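Side-chain contacts in glucosamine-6-phosphate deaminase (Thermotoga maritima, PDB 1J5X), which is a SIS-family protein built from two alpha/beta halves, each with a parallel sheet flanked by helices: residues N25-F30 / E188-S193; V153-E156 / M160-S163; V203-D208 / G319-I324; K210-F215 / G287-E292; E249-P254 / K277-E282. All coordinates share one frame; numbering follows the deposited sequence.

Contact 1 of 5, residues N25-F30 / E188-S193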
# COMPACT_ATOMS: atom_id res chain seq x y z
N ASN A 25 -9.11 -9.28 12.24
CA ASN A 25 -10.24 -9.15 13.15
C ASN A 25 -11.29 -8.08 12.97
O ASN A 25 -12.42 -8.23 13.41
CB ASN A 25 -9.72 -9.04 14.61
CG ASN A 25 -8.97 -10.29 15.04
OD1 ASN A 25 -9.39 -11.41 14.75
ND2 ASN A 25 -7.86 -10.10 15.75
N GLU A 26 -10.93 -6.97 12.34
CA GLU A 26 -11.86 -5.88 12.26
C GLU A 26 -12.25 -5.42 10.86
O GLU A 26 -13.06 -4.52 10.69
CB GLU A 26 -11.26 -4.69 13.02
CG GLU A 26 -10.65 -5.13 14.38
CD GLU A 26 -10.31 -3.96 15.33
OE1 GLU A 26 -10.07 -2.82 14.84
OE2 GLU A 26 -10.25 -4.18 16.58
N LEU A 27 -11.65 -6.04 9.86
CA LEU A 27 -11.89 -5.60 8.49
C LEU A 27 -13.34 -5.73 8.04
O LEU A 27 -13.87 -4.83 7.43
CB LEU A 27 -10.96 -6.39 7.55
CG LEU A 27 -10.92 -5.91 6.08
CD1 LEU A 27 -10.33 -4.44 6.03
CD2 LEU A 27 -10.03 -6.90 5.31
N LYS A 28 -13.96 -6.86 8.34
CA LYS A 28 -15.35 -7.04 7.94
C LYS A 28 -16.26 -6.00 8.54
O LYS A 28 -17.16 -5.43 7.90
CB LYS A 28 -15.84 -8.46 8.28
CG LYS A 28 -17.27 -8.75 7.77
CD LYS A 28 -17.54 -10.27 7.81
CE LYS A 28 -18.92 -10.66 7.24
NZ LYS A 28 -20.02 -10.52 8.25
N LYS A 29 -16.03 -5.72 9.82
CA LYS A 29 -16.84 -4.70 10.46
C LYS A 29 -16.66 -3.33 9.81
O LYS A 29 -17.62 -2.60 9.59
CB LYS A 29 -16.42 -4.61 11.94
CG LYS A 29 -17.12 -3.54 12.75
CD LYS A 29 -16.66 -3.70 14.22
CE LYS A 29 -17.36 -2.76 15.19
NZ LYS A 29 -16.64 -2.82 16.50
N PHE A 30 -15.41 -2.99 9.52
CA PHE A 30 -15.11 -1.72 8.91
C PHE A 30 -15.77 -1.72 7.52
O PHE A 30 -16.39 -0.74 7.11
CB PHE A 30 -13.58 -1.56 8.76
CG PHE A 30 -13.18 -0.48 7.81
CD1 PHE A 30 -13.26 0.85 8.17
CD2 PHE A 30 -12.75 -0.81 6.49
CE1 PHE A 30 -12.90 1.89 7.26
CE2 PHE A 30 -12.40 0.19 5.57
CZ PHE A 30 -12.47 1.55 5.95
N GLU A 188 -16.31 -10.85 -0.89
CA GLU A 188 -15.64 -12.12 -0.86
C GLU A 188 -14.20 -11.95 -0.37
O GLU A 188 -13.74 -12.72 0.47
CB GLU A 188 -15.65 -12.74 -2.26
CG GLU A 188 -14.75 -14.00 -2.41
CD GLU A 188 -14.30 -14.21 -3.88
OE1 GLU A 188 -15.16 -14.12 -4.82
OE2 GLU A 188 -13.09 -14.43 -4.09
N LEU A 189 -13.47 -10.95 -0.89
CA LEU A 189 -12.07 -10.80 -0.44
C LEU A 189 -12.00 -10.41 1.03
O LEU A 189 -11.14 -10.89 1.75
CB LEU A 189 -11.35 -9.78 -1.31
CG LEU A 189 -11.25 -10.27 -2.77
CD1 LEU A 189 -10.86 -9.14 -3.71
CD2 LEU A 189 -10.18 -11.30 -2.79
N VAL A 190 -12.87 -9.50 1.44
CA VAL A 190 -12.90 -9.15 2.87
C VAL A 190 -13.16 -10.40 3.74
O VAL A 190 -12.52 -10.61 4.79
CB VAL A 190 -13.99 -8.10 3.08
CG1 VAL A 190 -14.30 -7.96 4.61
CG2 VAL A 190 -13.52 -6.75 2.48
N GLY A 191 -14.08 -11.25 3.28
CA GLY A 191 -14.42 -12.45 4.05
C GLY A 191 -13.29 -13.43 4.16
O GLY A 191 -13.23 -14.23 5.12
N TYR A 192 -12.39 -13.36 3.15
CA TYR A 192 -11.22 -14.22 3.06
C TYR A 192 -10.01 -13.75 3.90
O TYR A 192 -9.04 -14.51 4.10
CB TYR A 192 -10.74 -14.32 1.55
CG TYR A 192 -9.53 -15.24 1.37
CD1 TYR A 192 -9.56 -16.57 1.83
CD2 TYR A 192 -8.35 -14.79 0.73
CE1 TYR A 192 -8.46 -17.43 1.67
CE2 TYR A 192 -7.26 -15.65 0.55
CZ TYR A 192 -7.31 -16.97 1.02
OH TYR A 192 -6.21 -17.81 0.85
N SER A 193 -10.07 -12.52 4.40
CA SER A 193 -8.90 -11.96 5.10
C SER A 193 -8.39 -12.74 6.33
O SER A 193 -7.17 -12.91 6.49
CB SER A 193 -9.14 -10.45 5.41
OG SER A 193 -10.05 -10.26 6.47
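Leu27 and Lys28 of helix 27-35 pack against Val190 and Ser193 of helix 184-205 in a mostly apolar helix-to-helix contact. No hydrogen bond crosses it. The backbones come close, with 6.0 Å between the CA atoms of Lys28 and Val190. Val190 does the main touching with one branch. Val190 CG1 lies anti to the backbone N (chi1 166°) and thereby reaches the backbone of the other helix, 3.6 Å from Lys28 CA. Val190 CG1 is also 4.0 Å from Lys28 CB and 4.2 Å from Leu27 CG. Lys28 thus contributes its root to the contact. The rest of the chain leads away, and NZ forms a salt bridge with Glu32 one turn on. One turn along the other helix from Val190, Ser193 meets the end of Leu27. Leu27 CD2 lies 3.6 Å from Ser193 OG and 3.7 Å from Ser193 CB. The serine hydroxyl is buried beside this methyl, but it has carbonyl oxygens within reach: Val190 O at 3.0 Å from Ser193 OG, and also Gln23 O of helix 15-25. A third helix, 162-179, completes the packing, since Leu27 touches Met166 and Val190 touches Leu169. Close packing of this kind, through aliphatic side chains, belongs to the helical part of an alpha/beta protein, here a SIS-domain protein.

Contact 2 of 5, residues V153-E156 / M160-S163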
# COMPACT_ATOMS: atom_id res chain seq x y z
N VAL A 153 -10.99 4.87 11.44
CA VAL A 153 -10.00 3.82 11.65
C VAL A 153 -9.08 4.27 12.78
O VAL A 153 -8.55 5.40 12.73
CB VAL A 153 -9.12 3.65 10.40
CG1 VAL A 153 -8.01 2.70 10.64
CG2 VAL A 153 -9.99 3.19 9.20
N ARG A 154 -8.89 3.43 13.79
CA ARG A 154 -7.95 3.81 14.86
C ARG A 154 -6.64 3.15 14.62
O ARG A 154 -6.55 1.95 14.69
CB ARG A 154 -8.46 3.37 16.24
CG ARG A 154 -9.30 4.41 16.91
CD ARG A 154 -9.40 4.26 18.47
NE ARG A 154 -10.18 5.37 19.04
CZ ARG A 154 -11.52 5.47 19.06
NH1 ARG A 154 -12.29 4.51 18.54
NH2 ARG A 154 -12.09 6.57 19.58
N GLU A 155 -5.62 3.92 14.30
CA GLU A 155 -4.33 3.33 14.11
C GLU A 155 -3.35 4.29 14.81
O GLU A 155 -3.23 5.48 14.45
CB GLU A 155 -4.00 3.20 12.63
CG GLU A 155 -2.76 2.41 12.39
CD GLU A 155 -2.39 2.39 10.89
OE1 GLU A 155 -2.01 3.45 10.34
OE2 GLU A 155 -2.48 1.30 10.29
N GLU A 156 -2.68 3.71 15.81
CA GLU A 156 -1.72 4.36 16.72
C GLU A 156 -0.25 4.20 16.47
O GLU A 156 0.55 5.07 16.85
CB GLU A 156 -1.93 3.78 18.12
CG GLU A 156 -3.27 3.94 18.65
CD GLU A 156 -3.58 5.35 18.72
OE1 GLU A 156 -2.62 6.14 18.97
OE2 GLU A 156 -4.76 5.68 18.54
N MSE A 160 2.41 2.52 9.44
CA MSE A 160 1.06 2.32 8.93
C MSE A 160 0.90 0.87 8.54
O MSE A 160 1.77 0.29 7.88
CB MSE A 160 0.82 3.22 7.70
CG MSE A 160 0.39 4.59 8.12
SE MSE A 160 0.27 5.83 6.56
CE MSE A 160 -0.78 4.59 5.48
N THR A 161 -0.24 0.28 8.93
CA THR A 161 -0.49 -1.11 8.63
C THR A 161 -1.90 -1.18 8.06
O THR A 161 -2.11 -1.03 6.83
CB THR A 161 -0.32 -2.06 9.92
OG1 THR A 161 -1.11 -1.57 11.02
CG2 THR A 161 1.15 -2.10 10.34
N LYS A 162 -2.87 -1.38 8.94
CA LYS A 162 -4.27 -1.52 8.54
C LYS A 162 -4.85 -0.29 7.85
O LYS A 162 -5.75 -0.43 7.02
CB LYS A 162 -5.14 -1.82 9.77
CG LYS A 162 -5.27 -0.68 10.76
CD LYS A 162 -6.05 -1.19 12.01
CE LYS A 162 -6.73 -0.09 12.81
NZ LYS A 162 -7.47 -0.59 14.03
N SER A 163 -4.34 0.90 8.14
CA SER A 163 -4.90 2.09 7.51
C SER A 163 -4.63 2.07 5.99
O SER A 163 -5.45 2.57 5.22
CB SER A 163 -4.31 3.40 8.10
OG SER A 163 -2.93 3.48 7.92
O HOH W 1 -10.38 1.18 14.07
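Glu155 OE2 is gripped by two backbone N-H groups, from Thr161 N at 2.8 Å and Ser163 N at 2.9 Å. They reach the oxygen from opposite faces of the carboxylate plane, and both bonds are fairly straight (162° and 166°). The other oxygen, Glu155 OE1, accepts a bond from Ser163 OG at 2.6 Å. This hydroxyl comes on the syn side, tilted 35° out of the plane. OE1 also forms a salt bridge with Arg109. The buried carboxylate is thus held through both oxygens, which should fix its rotation. Alongside, a water accepts a bond from Arg154 N at 2.7 Å and a weak one from Lys162 NZ. The stronger partner of that lysine is Asp22 of helix 15-25. The contact closes the loop that leaves strand 147-150 onto the start of helix 162-179, with helix 15-25 packed beside it.

Contact 3 of 5, residues V203-D208 / G319-I324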
# COMPACT_ATOMS: atom_id res chain seq x y z
N VAL A 203 3.06 -19.50 6.81
CA VAL A 203 4.00 -19.68 5.73
C VAL A 203 5.29 -18.88 6.02
O VAL A 203 6.40 -19.37 5.79
CB VAL A 203 3.40 -19.15 4.37
CG1 VAL A 203 4.47 -19.04 3.32
CG2 VAL A 203 2.23 -20.08 3.89
N ILE A 204 5.15 -17.66 6.52
CA ILE A 204 6.32 -16.82 6.76
C ILE A 204 7.10 -17.33 8.00
O ILE A 204 8.32 -17.21 8.08
CB ILE A 204 5.90 -15.34 6.91
CG1 ILE A 204 5.26 -14.86 5.58
CG2 ILE A 204 7.17 -14.44 7.23
CD1 ILE A 204 4.56 -13.49 5.64
N GLU A 205 6.40 -17.94 8.95
CA GLU A 205 7.08 -18.50 10.12
C GLU A 205 8.12 -19.58 9.72
O GLU A 205 9.08 -19.82 10.44
CB GLU A 205 6.04 -19.10 11.03
CG GLU A 205 6.34 -18.98 12.47
CD GLU A 205 5.11 -19.30 13.31
OE1 GLU A 205 4.97 -18.67 14.38
OE2 GLU A 205 4.28 -20.16 12.90
N LYS A 206 7.93 -20.23 8.57
CA LYS A 206 8.82 -21.29 8.09
C LYS A 206 10.08 -20.80 7.42
O LYS A 206 10.97 -21.57 7.12
CB LYS A 206 8.08 -22.21 7.12
CG LYS A 206 6.94 -23.04 7.74
CD LYS A 206 6.27 -23.92 6.69
CE LYS A 206 5.15 -24.81 7.29
NZ LYS A 206 5.43 -25.31 8.70
N ILE A 207 10.14 -19.49 7.14
CA ILE A 207 11.32 -18.94 6.50
C ILE A 207 12.40 -18.76 7.57
O ILE A 207 12.13 -18.32 8.68
CB ILE A 207 11.06 -17.52 5.84
CG1 ILE A 207 9.91 -17.62 4.84
CG2 ILE A 207 12.36 -17.02 5.14
CD1 ILE A 207 9.35 -16.28 4.33
N ASP A 208 13.63 -19.14 7.21
CA ASP A 208 14.77 -18.99 8.11
C ASP A 208 15.18 -17.51 8.03
O ASP A 208 16.12 -17.18 7.30
CB ASP A 208 15.92 -19.87 7.63
CG ASP A 208 17.07 -19.89 8.63
OD1 ASP A 208 16.95 -19.19 9.67
OD2 ASP A 208 18.06 -20.61 8.38
N GLY A 319 7.77 -8.13 8.05
CA GLY A 319 8.49 -7.08 8.76
C GLY A 319 8.47 -7.36 10.26
O GLY A 319 9.52 -7.24 10.96
N TYR A 320 7.29 -7.69 10.76
CA TYR A 320 7.13 -7.94 12.19
C TYR A 320 7.99 -9.12 12.65
O TYR A 320 8.82 -9.02 13.58
CB TYR A 320 5.68 -8.21 12.52
CG TYR A 320 5.48 -8.40 14.01
CD1 TYR A 320 5.66 -9.65 14.60
CD2 TYR A 320 5.20 -7.31 14.83
CE1 TYR A 320 5.56 -9.81 15.99
CE2 TYR A 320 5.11 -7.45 16.21
CZ TYR A 320 5.29 -8.69 16.78
OH TYR A 320 5.23 -8.79 18.18
N GLN A 321 7.84 -10.24 11.98
CA GLN A 321 8.61 -11.41 12.37
C GLN A 321 10.10 -11.17 12.24
O GLN A 321 10.89 -11.67 13.07
CB GLN A 321 8.17 -12.64 11.53
CG GLN A 321 6.70 -13.07 11.84
CD GLN A 321 6.33 -14.43 11.24
OE1 GLN A 321 7.34 -15.20 10.85
NE2 GLN A 321 5.14 -14.78 11.12
N LYS A 322 10.51 -10.42 11.21
CA LYS A 322 11.94 -10.18 11.05
C LYS A 322 12.47 -9.30 12.16
O LYS A 322 13.64 -9.46 12.57
CB LYS A 322 12.29 -9.52 9.69
CG LYS A 322 13.77 -9.15 9.52
CD LYS A 322 14.70 -10.35 9.30
CE LYS A 322 16.17 -9.90 9.26
NZ LYS A 322 17.13 -10.98 8.93
N ALA A 323 11.66 -8.36 12.62
CA ALA A 323 12.14 -7.50 13.69
C ALA A 323 12.36 -8.34 14.96
O ALA A 323 13.37 -8.18 15.66
CB ALA A 323 11.15 -6.44 13.97
N ILE A 324 11.42 -9.24 15.23
CA ILE A 324 11.51 -10.09 16.43
C ILE A 324 12.78 -10.89 16.33
O ILE A 324 13.53 -11.01 17.31
CB ILE A 324 10.27 -11.05 16.53
CG1 ILE A 324 9.01 -10.23 16.73
CG2 ILE A 324 10.44 -12.05 17.73
CD1 ILE A 324 9.12 -9.14 17.74
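Gln321 points the oxygen of its terminal amide at the backbone of Glu205, near the end of helix 184-205, while the CG2 methyl of Ile204 lies over the amide plane. The oxygen does most of the touching. Gln321 OE1 is 3.4 Å from Glu205 CA and 3.7 Å from Ile204 CG2. Glu205 N is also near, but its angle to OE1 is too poor for a hydrogen bond, and none crosses between the two segments. The glutamine gets there by an outstretched chain. CG lies opposite the carbonyl carbon (chi1 -66°) and the chain stays extended beyond it (chi2 -168°), which spans the 7.6 Å between the CA atoms of Glu205 and Gln321. The isoleucine also packs on Ile317 and Leu318 of helix 313-326, so it is covered by the same helix that carries the glutamine. Glu205 takes part with its CA and CB, and Glu205 CB is 4.1 Å from Gln321 OE1. The other end of the amide has a weak hydrogen bond of its own, from Gln321 NE2 to Trp201 O, one turn back in helix 184-205. This weak bond may help to set the amide's rotation. Two helices meet here at the second, four-stranded parallel sheet: Val203 rests on Leu291 of strand 289-293, and Leu318 touches Phe215 of strand 214-218. Such helix pairing beside a parallel sheet is typical of an alpha/beta fold.

Contact 4 of 5, residues K210-F215 / G287-E292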
# COMPACT_ATOMS: atom_id res chain seq x y z
N LYS A 210 16.70 -15.28 10.09
CA LYS A 210 18.04 -14.86 10.48
C LYS A 210 19.01 -15.01 9.33
O LYS A 210 20.05 -14.38 9.32
CB LYS A 210 18.52 -15.68 11.70
CG LYS A 210 17.88 -15.27 13.02
CD LYS A 210 16.48 -15.90 13.16
CE LYS A 210 15.80 -15.62 14.53
NZ LYS A 210 14.36 -16.11 14.56
N GLU A 211 18.68 -15.86 8.35
CA GLU A 211 19.55 -16.05 7.21
C GLU A 211 19.20 -15.19 5.98
O GLU A 211 19.77 -15.38 4.90
CB GLU A 211 19.56 -17.51 6.80
CG GLU A 211 20.12 -18.43 7.87
CD GLU A 211 21.59 -18.64 7.68
OE1 GLU A 211 22.36 -17.66 7.71
OE2 GLU A 211 21.97 -19.82 7.49
N HIS A 212 18.26 -14.27 6.13
CA HIS A 212 17.90 -13.42 4.96
C HIS A 212 17.95 -11.97 5.38
O HIS A 212 17.26 -11.58 6.32
CB HIS A 212 16.47 -13.74 4.49
CG HIS A 212 16.35 -15.08 3.83
ND1 HIS A 212 16.11 -16.24 4.54
CD2 HIS A 212 16.45 -15.44 2.53
CE1 HIS A 212 16.06 -17.26 3.69
NE2 HIS A 212 16.25 -16.80 2.47
N ASP A 213 18.78 -11.18 4.70
CA ASP A 213 18.90 -9.78 5.05
C ASP A 213 18.74 -8.84 3.86
O ASP A 213 19.17 -7.69 3.92
CB ASP A 213 20.25 -9.50 5.71
CG ASP A 213 20.31 -9.97 7.12
OD1 ASP A 213 19.60 -9.43 7.99
OD2 ASP A 213 21.07 -10.93 7.36
N HIS A 214 18.16 -9.35 2.78
CA HIS A 214 17.93 -8.54 1.56
C HIS A 214 16.54 -8.96 1.08
O HIS A 214 16.38 -10.10 0.59
CB HIS A 214 18.91 -8.93 0.49
CG HIS A 214 18.71 -8.20 -0.79
ND1 HIS A 214 19.17 -8.68 -1.99
CD2 HIS A 214 18.07 -7.04 -1.07
CE1 HIS A 214 18.84 -7.84 -2.96
NE2 HIS A 214 18.17 -6.84 -2.43
N PHE A 215 15.57 -8.05 1.22
CA PHE A 215 14.19 -8.34 0.79
C PHE A 215 13.88 -7.61 -0.53
O PHE A 215 14.14 -6.40 -0.64
CB PHE A 215 13.20 -7.87 1.83
CG PHE A 215 13.32 -8.55 3.18
CD1 PHE A 215 14.08 -9.71 3.34
CD2 PHE A 215 12.65 -8.04 4.26
CE1 PHE A 215 14.15 -10.32 4.60
CE2 PHE A 215 12.71 -8.64 5.53
CZ PHE A 215 13.47 -9.78 5.69
N GLY A 287 20.38 -18.30 -5.88
CA GLY A 287 20.50 -18.27 -4.44
C GLY A 287 19.36 -17.67 -3.65
O GLY A 287 19.31 -17.76 -2.44
N ALA A 288 18.41 -17.05 -4.32
CA ALA A 288 17.31 -16.45 -3.57
C ALA A 288 16.28 -17.45 -3.05
O ALA A 288 16.14 -18.52 -3.58
CB ALA A 288 16.56 -15.44 -4.49
N THR A 289 15.57 -17.03 -2.03
CA THR A 289 14.44 -17.78 -1.51
C THR A 289 13.26 -16.98 -2.15
O THR A 289 13.20 -15.76 -2.01
CB THR A 289 14.32 -17.60 -0.01
OG1 THR A 289 15.45 -18.23 0.63
CG2 THR A 289 13.06 -18.18 0.49
N VAL A 290 12.35 -17.65 -2.84
CA VAL A 290 11.23 -16.94 -3.47
C VAL A 290 9.92 -17.43 -2.94
O VAL A 290 9.71 -18.66 -2.78
CB VAL A 290 11.23 -17.15 -4.95
CG1 VAL A 290 10.02 -16.38 -5.58
CG2 VAL A 290 12.59 -16.75 -5.54
N LEU A 291 9.07 -16.46 -2.60
CA LEU A 291 7.73 -16.73 -2.09
C LEU A 291 6.71 -16.04 -3.02
O LEU A 291 6.86 -14.85 -3.35
CB LEU A 291 7.62 -16.18 -0.68
CG LEU A 291 6.38 -16.54 0.12
CD1 LEU A 291 6.74 -16.66 1.63
CD2 LEU A 291 5.35 -15.44 -0.10
N GLU A 292 5.73 -16.80 -3.49
CA GLU A 292 4.70 -16.18 -4.33
C GLU A 292 3.42 -15.92 -3.58
O GLU A 292 2.90 -16.79 -2.85
CB GLU A 292 4.36 -17.07 -5.53
CG GLU A 292 5.42 -17.16 -6.59
CD GLU A 292 5.15 -18.31 -7.57
OE1 GLU A 292 5.57 -19.46 -7.29
OE2 GLU A 292 4.52 -18.07 -8.62
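His212 and Thr289 are brought together by matching first torsions. In each the key group lies opposite the carbonyl carbon and beside the backbone N: CG of His212 (chi1 -71°) and OG1 of Thr289 (chi1 -67°). The contact belongs to the four-stranded parallel sheet of the second alpha/beta half. His212 comes just before strand 214-218, and Thr289 begins 289-293, one of the two edge strands. Strand 262-267 runs between these two and bonds to both through its backbone, so the side chains must span the gap at one end of the sheet. The CA atoms of His212 and Thr289 are 8.5 Å apart. The two side chains cross at about a right angle. The threonine oxygen approaches the ring at its edge, near the ring plane. His212 NE2 and Thr289 OG1 form a hydrogen bond of 2.5 Å in the model, and it is somewhat bent (147°). This is very short, so the exact length is doubtful. Either atom could be the donor. The other ring nitrogen, ND1, bonds to Asp208 O in the preceding loop. With a partner at each nitrogen, the buried ring is probably held against turning. Helix 273-285 ends just before this strand in a Schellman motif at Gly287, and Thr289 also rests on Leu263 of the middle strand. Around the tip of the ring, Thr289 OG1 lies almost evenly between the flanking carbons, 3.3 Å from His212 CE1 and 3.5 Å from His212 CD2.

Contact 5 of 5, residues E249-P254 / K277-E282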
# COMPACT_ATOMS: atom_id res chain seq x y z
N GLU A 249 11.12 -6.34 -14.38
CA GLU A 249 12.22 -5.35 -14.42
C GLU A 249 13.39 -5.88 -13.65
O GLU A 249 14.52 -5.43 -13.88
CB GLU A 249 11.81 -4.03 -13.74
CG GLU A 249 10.88 -3.22 -14.63
CD GLU A 249 11.63 -2.67 -15.88
OE1 GLU A 249 12.46 -1.72 -15.75
OE2 GLU A 249 11.41 -3.17 -16.97
N TYR A 250 13.10 -6.80 -12.73
CA TYR A 250 14.14 -7.31 -11.86
C TYR A 250 15.31 -7.96 -12.61
O TYR A 250 16.44 -7.94 -12.11
CB TYR A 250 13.53 -8.28 -10.81
CG TYR A 250 14.49 -8.51 -9.64
CD1 TYR A 250 14.87 -7.45 -8.80
CD2 TYR A 250 15.05 -9.78 -9.41
CE1 TYR A 250 15.75 -7.63 -7.78
CE2 TYR A 250 15.96 -9.98 -8.38
CZ TYR A 250 16.31 -8.90 -7.56
OH TYR A 250 17.19 -9.04 -6.53
N ARG A 251 15.10 -8.46 -13.82
CA ARG A 251 16.20 -9.06 -14.55
C ARG A 251 17.13 -8.02 -15.14
O ARG A 251 18.28 -8.36 -15.46
CB ARG A 251 15.71 -9.86 -15.76
CG ARG A 251 14.98 -11.19 -15.38
CD ARG A 251 14.86 -12.02 -16.67
NE ARG A 251 14.29 -13.35 -16.40
CZ ARG A 251 12.99 -13.64 -16.51
NH1 ARG A 251 12.10 -12.72 -16.90
NH2 ARG A 251 12.58 -14.89 -16.23
N HIS A 252 16.62 -6.79 -15.30
CA HIS A 252 17.39 -5.80 -16.01
C HIS A 252 18.34 -5.03 -15.17
O HIS A 252 18.34 -3.80 -15.14
CB HIS A 252 16.43 -4.87 -16.80
CG HIS A 252 15.49 -5.59 -17.69
ND1 HIS A 252 15.70 -5.72 -19.04
CD2 HIS A 252 14.34 -6.24 -17.41
CE1 HIS A 252 14.70 -6.40 -19.57
NE2 HIS A 252 13.86 -6.73 -18.60
N GLY A 253 19.13 -5.78 -14.43
CA GLY A 253 20.11 -5.16 -13.58
C GLY A 253 20.07 -5.44 -12.11
O GLY A 253 21.07 -5.90 -11.53
N PRO A 254 18.91 -5.20 -11.47
CA PRO A 254 18.74 -5.41 -10.05
C PRO A 254 19.14 -6.80 -9.55
O PRO A 254 19.65 -6.88 -8.43
CB PRO A 254 17.25 -5.14 -9.82
CG PRO A 254 16.95 -4.09 -10.90
CD PRO A 254 17.65 -4.72 -12.08
N LYS A 277 6.72 -18.27 -12.88
CA LYS A 277 7.43 -19.46 -12.46
C LYS A 277 8.84 -19.49 -13.06
O LYS A 277 9.80 -19.92 -12.39
CB LYS A 277 6.60 -20.70 -12.84
CG LYS A 277 5.33 -20.82 -11.93
CD LYS A 277 5.78 -21.03 -10.48
CE LYS A 277 4.78 -21.76 -9.60
NZ LYS A 277 3.73 -20.90 -9.05
N ARG A 278 8.98 -19.03 -14.30
CA ARG A 278 10.28 -19.00 -14.95
C ARG A 278 11.21 -18.07 -14.17
O ARG A 278 12.37 -18.40 -13.92
CB ARG A 278 10.19 -18.51 -16.38
CG ARG A 278 9.55 -19.45 -17.35
CD ARG A 278 9.68 -18.88 -18.75
NE ARG A 278 9.03 -19.72 -19.76
CZ ARG A 278 9.16 -19.54 -21.08
NH1 ARG A 278 9.91 -18.54 -21.56
NH2 ARG A 278 8.55 -20.38 -21.93
N LEU A 279 10.70 -16.90 -13.77
CA LEU A 279 11.55 -15.95 -13.02
C LEU A 279 11.92 -16.53 -11.62
O LEU A 279 13.05 -16.39 -11.16
CB LEU A 279 10.79 -14.61 -12.85
CG LEU A 279 11.51 -13.53 -12.05
CD1 LEU A 279 12.91 -13.28 -12.68
CD2 LEU A 279 10.61 -12.23 -12.04
N ARG A 280 10.95 -17.15 -10.96
CA ARG A 280 11.19 -17.77 -9.68
C ARG A 280 12.35 -18.78 -9.80
O ARG A 280 13.31 -18.71 -9.01
CB ARG A 280 9.94 -18.53 -9.21
CG ARG A 280 10.18 -19.39 -7.99
CD ARG A 280 8.89 -19.95 -7.38
NE ARG A 280 9.22 -20.66 -6.14
CZ ARG A 280 8.46 -20.71 -5.06
NH1 ARG A 280 7.28 -20.10 -4.99
NH2 ARG A 280 8.89 -21.40 -4.01
N LYS A 281 12.28 -19.67 -10.78
CA LYS A 281 13.33 -20.71 -10.91
C LYS A 281 14.69 -20.03 -11.17
O LYS A 281 15.71 -20.44 -10.63
CB LYS A 281 13.02 -21.70 -12.04
CG LYS A 281 12.87 -21.09 -13.44
CD LYS A 281 14.23 -20.71 -14.09
CE LYS A 281 14.10 -19.87 -15.38
NZ LYS A 281 13.45 -20.61 -16.48
N GLU A 282 14.67 -18.96 -11.97
CA GLU A 282 15.92 -18.26 -12.27
C GLU A 282 16.51 -17.64 -10.99
O GLU A 282 17.68 -17.87 -10.66
CB GLU A 282 15.66 -17.24 -13.38
CG GLU A 282 16.91 -16.44 -13.79
CD GLU A 282 16.60 -15.32 -14.76
OE1 GLU A 282 15.89 -15.57 -15.74
OE2 GLU A 282 17.08 -14.19 -14.53
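The end of a 3-10 segment, residues 249-251, brings Arg251 up to helix 273-285, with 8.5 Å between the CA atoms of Arg251 and Leu279. From there Arg251 reaches over with a chain extended from CG to NE. It meets Glu282 and Leu279, which lie about one turn apart on the helix. The main bond is a salt bridge from Arg251 NE to Glu282 OE1 at 2.8 Å. It is nearly straight (171°), and the oxygen lies in the guanidinium plane. On the acid's side the fit is less flat. The nitrogen comes on the syn side of OE1 but 32° out of the carboxylate plane, and the two planar groups are turned 47° apart. Arg251 NH2 adds a weak bond to the same oxygen, Glu282 OE1, at 3.4 Å. The second oxygen, Glu282 OE2, has a salt bridge to Lys255, so the carboxylate joins two basic side chains of the loop. Leu279 covers one face of the guanidinium. Leu279 CD1 sits over the centre, 3.8 Å from Arg251 CZ. Arg251 NH2 reaches as far as the helix backbone, 3.5 Å from Leu279 CA. The nearby Arg278 turns its polar end to Glu274 instead. The contact ties the loop between strands 241-245 and 262-267 to helix 273-285. Behind it, Leu279 and Tyr250 both rest on Leu218 of strand 214-218.

How the contacts relate
Contacts 1 and 2 are buried and lie close together near helix 162-179. They touch through Phe30 on Val153 and a long, weak ion pair between Glu26 and Lys162. Contacts 3, 4 and 5 are only partly buried and gather round the four-stranded sheet. Contacts 1 and 3 share helix 184-205. Contact 3 joins contact 4 by a salt bridge from Lys322 to Asp213. Contact 4 joins contact 5 through Glu292, which pairs with Lys277 and Arg280. Chemistry varies with place: contact 1 is chiefly apolar, contact 2 buries a bonded carboxylate, contact 3 sets an amide against backbone and methyl without a bond, contact 4 is one histidine-threonine bond, and contact 5 has a more open salt bridge.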